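Local coordinates for protein 3-oxosteroid 1-dehydrogenase (Sterolibacterium denitrificans, PDB 7P18) that probably catalyses the 1,2-dehydrogenation of 3-oxosteroids to 3-oxo-Delta(1)-steroids, using FAD as its cofactor, at residues L29-L34 against A262-V267. Numbering follows the deposited sequence.
Sequences LGLSVL and ARRGVV
Leu31 meets Arg264 with one methyl: CD2 sits over a face of the guanidinium, 3.5 Å above its plane and displaced toward the rim, with Arg264 NH1 its closest atom at 3.6 Å. The two side chains cross at about a right angle. The arginine reaches the leucine by folding at chi2 (-75°) and chi3 (-74°), and its NH2 hydrogen-bonds the carbonyl oxygen of Ile557, which would help fix the rotation of the plane under the methyl. Beside this pair, Ser32 OG lies near the plane of the Arg263 guanidinium, at its edge, but 3.9 Å from NH1; no direct hydrogen bond joins them, and water 1 and Asp9 make the link. Water 1 lies 2.7 Å from Ser32 OG and accepts from Arg263 NH1, at a separation too short to be trusted. Asp9 forms a salt bridge with Arg263 NH1 through its carboxylate and a hydrogen bond with Ser32 OG through its backbone N. Just before Leu31, helix 17-28 ends in a Schellman motif with Gly30 at C-prime, and the chain then enters strand 33-36. Chain 262-267 turns a corner at Arg263 and Arg264, passing from strand 256-262 of the mixed sheet to strand 265-268 of the parallel Rossmann-type sheet. There the contact spans the start of strand 10-13, which lies between 33-36 and 265-268, while helix 543-559 packs against Leu31 through Ile557 and Ala558.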
loop_
_atom_site.group_PDB
_atom_site.type_symbol
_atom_site.label_atom_id
_atom_site.label_comp_id
_atom_site.label_asym_id
_atom_site.label_seq_id
_atom_site.Cartn_x
_atom_site.Cartn_y
_atom_site.Cartn_z
ATOM N N LEU A 29 14.825 22.005 9.005
ATOM C CA LEU A 29 16.126 22.448 8.438
ATOM C C LEU A 29 16.105 23.953 8.139
ATOM O O LEU A 29 17.079 24.431 7.563
ATOM C CB LEU A 29 16.422 21.636 7.173
ATOM C CG LEU A 29 16.683 20.138 7.391
ATOM C CD1 LEU A 29 16.876 19.419 6.047
ATOM C CD2 LEU A 29 17.899 19.919 8.304
ATOM N N GLY A 30 15.035 24.660 8.514
ATOM C CA GLY A 30 14.974 26.136 8.515
ATOM C C GLY A 30 14.317 26.698 7.269
ATOM O O GLY A 30 14.458 27.902 7.046
ATOM N N LEU A 31 13.628 25.875 6.464
ATOM C CA LEU A 31 12.952 26.351 5.235
ATOM C C LEU A 31 11.482 26.626 5.547
ATOM O O LEU A 31 10.864 25.830 6.310
ATOM C CB LEU A 31 13.046 25.292 4.122
ATOM C CG LEU A 31 14.465 24.879 3.737
ATOM C CD1 LEU A 31 14.491 23.487 3.108
ATOM C CD2 LEU A 31 15.081 25.912 2.805
ATOM N N SER A 32 10.938 27.658 4.900
ATOM C CA SER A 32 9.489 27.972 4.878
ATOM C C SER A 32 8.809 26.993 3.907
ATOM O O SER A 32 9.289 26.831 2.762
ATOM C CB SER A 32 9.218 29.439 4.537
ATOM O OG SER A 32 9.496 29.744 3.180
ATOM N N VAL A 33 7.740 26.359 4.374
ATOM C CA VAL A 33 7.035 25.279 3.629
ATOM C C VAL A 33 5.548 25.616 3.485
ATOM O O VAL A 33 4.945 26.062 4.477
ATOM C CB VAL A 33 7.252 23.918 4.308
ATOM C CG1 VAL A 33 6.629 22.791 3.511
ATOM C CG2 VAL A 33 8.739 23.638 4.500
ATOM N N LEU A 34 4.996 25.339 2.304
ATOM C CA LEU A 34 3.531 25.189 2.097
ATOM C C LEU A 34 3.236 23.793 1.540
ATOM O O LEU A 34 3.935 23.366 0.593
ATOM C CB LEU A 34 3.067 26.255 1.111
ATOM C CG LEU A 34 1.623 26.125 0.627
ATOM C CD1 LEU A 34 0.647 26.350 1.745
ATOM C CD2 LEU A 34 1.341 27.060 -0.546
ATOM N N ALA A 262 8.161 29.170 -5.360
ATOM C CA ALA A 262 9.056 28.343 -4.522
ATOM C C ALA A 262 10.485 28.825 -4.757
ATOM O O ALA A 262 10.985 28.597 -5.850
ATOM C CB ALA A 262 8.915 26.869 -4.875
ATOM N N ARG A 263 11.078 29.490 -3.776
ATOM C CA ARG A 263 12.461 30.027 -3.899
ATOM C C ARG A 263 13.464 28.879 -4.086
ATOM O O ARG A 263 14.425 29.065 -4.841
ATOM C CB ARG A 263 12.866 30.802 -2.651
ATOM C CG ARG A 263 11.949 31.968 -2.322
ATOM C CD ARG A 263 12.626 32.921 -1.368
ATOM N NE ARG A 263 11.698 33.893 -0.803
ATOM C CZ ARG A 263 11.004 33.732 0.317
ATOM N NH1 ARG A 263 11.063 32.606 1.010
ATOM N NH2 ARG A 263 10.211 34.705 0.724
ATOM N N ARG A 264 13.258 27.747 -3.401
ATOM C CA ARG A 264 14.284 26.675 -3.256
ATOM C C ARG A 264 13.836 25.391 -3.963
ATOM O O ARG A 264 14.688 24.754 -4.606
ATOM C CB ARG A 264 14.604 26.482 -1.778
ATOM C CG ARG A 264 15.105 27.756 -1.107
ATOM C CD ARG A 264 16.531 28.034 -1.519
ATOM N NE ARG A 264 17.406 27.103 -0.826
ATOM C CZ ARG A 264 17.768 27.212 0.453
ATOM N NH1 ARG A 264 17.336 28.226 1.195
ATOM N NH2 ARG A 264 18.563 26.293 0.990
ATOM N N GLY A 265 12.559 25.006 -3.876
ATOM C CA GLY A 265 12.155 23.769 -4.560
ATOM C C GLY A 265 10.682 23.458 -4.467
ATOM O O GLY A 265 10.019 23.897 -3.525
ATOM N N VAL A 266 10.229 22.706 -5.458
ATOM C CA VAL A 266 8.873 22.108 -5.533
ATOM C C VAL A 266 9.056 20.606 -5.394
ATOM O O VAL A 266 9.796 20.041 -6.219
ATOM C CB VAL A 266 8.188 22.452 -6.863
ATOM C CG1 VAL A 266 6.909 21.653 -7.078
ATOM C CG2 VAL A 266 7.944 23.959 -6.970
ATOM N N VAL A 267 8.364 20.013 -4.429
ATOM C CA VAL A 267 8.382 18.543 -4.220
ATOM C C VAL A 267 7.045 17.983 -4.707
ATOM O O VAL A 267 6.010 18.321 -4.089
ATOM C CB VAL A 267 8.635 18.184 -2.756
ATOM C CG1 VAL A 267 8.680 16.671 -2.558
ATOM C CG2 VAL A 267 9.902 18.852 -2.252
HETATM O O HOH W 1 9.523 32.480 3.023
#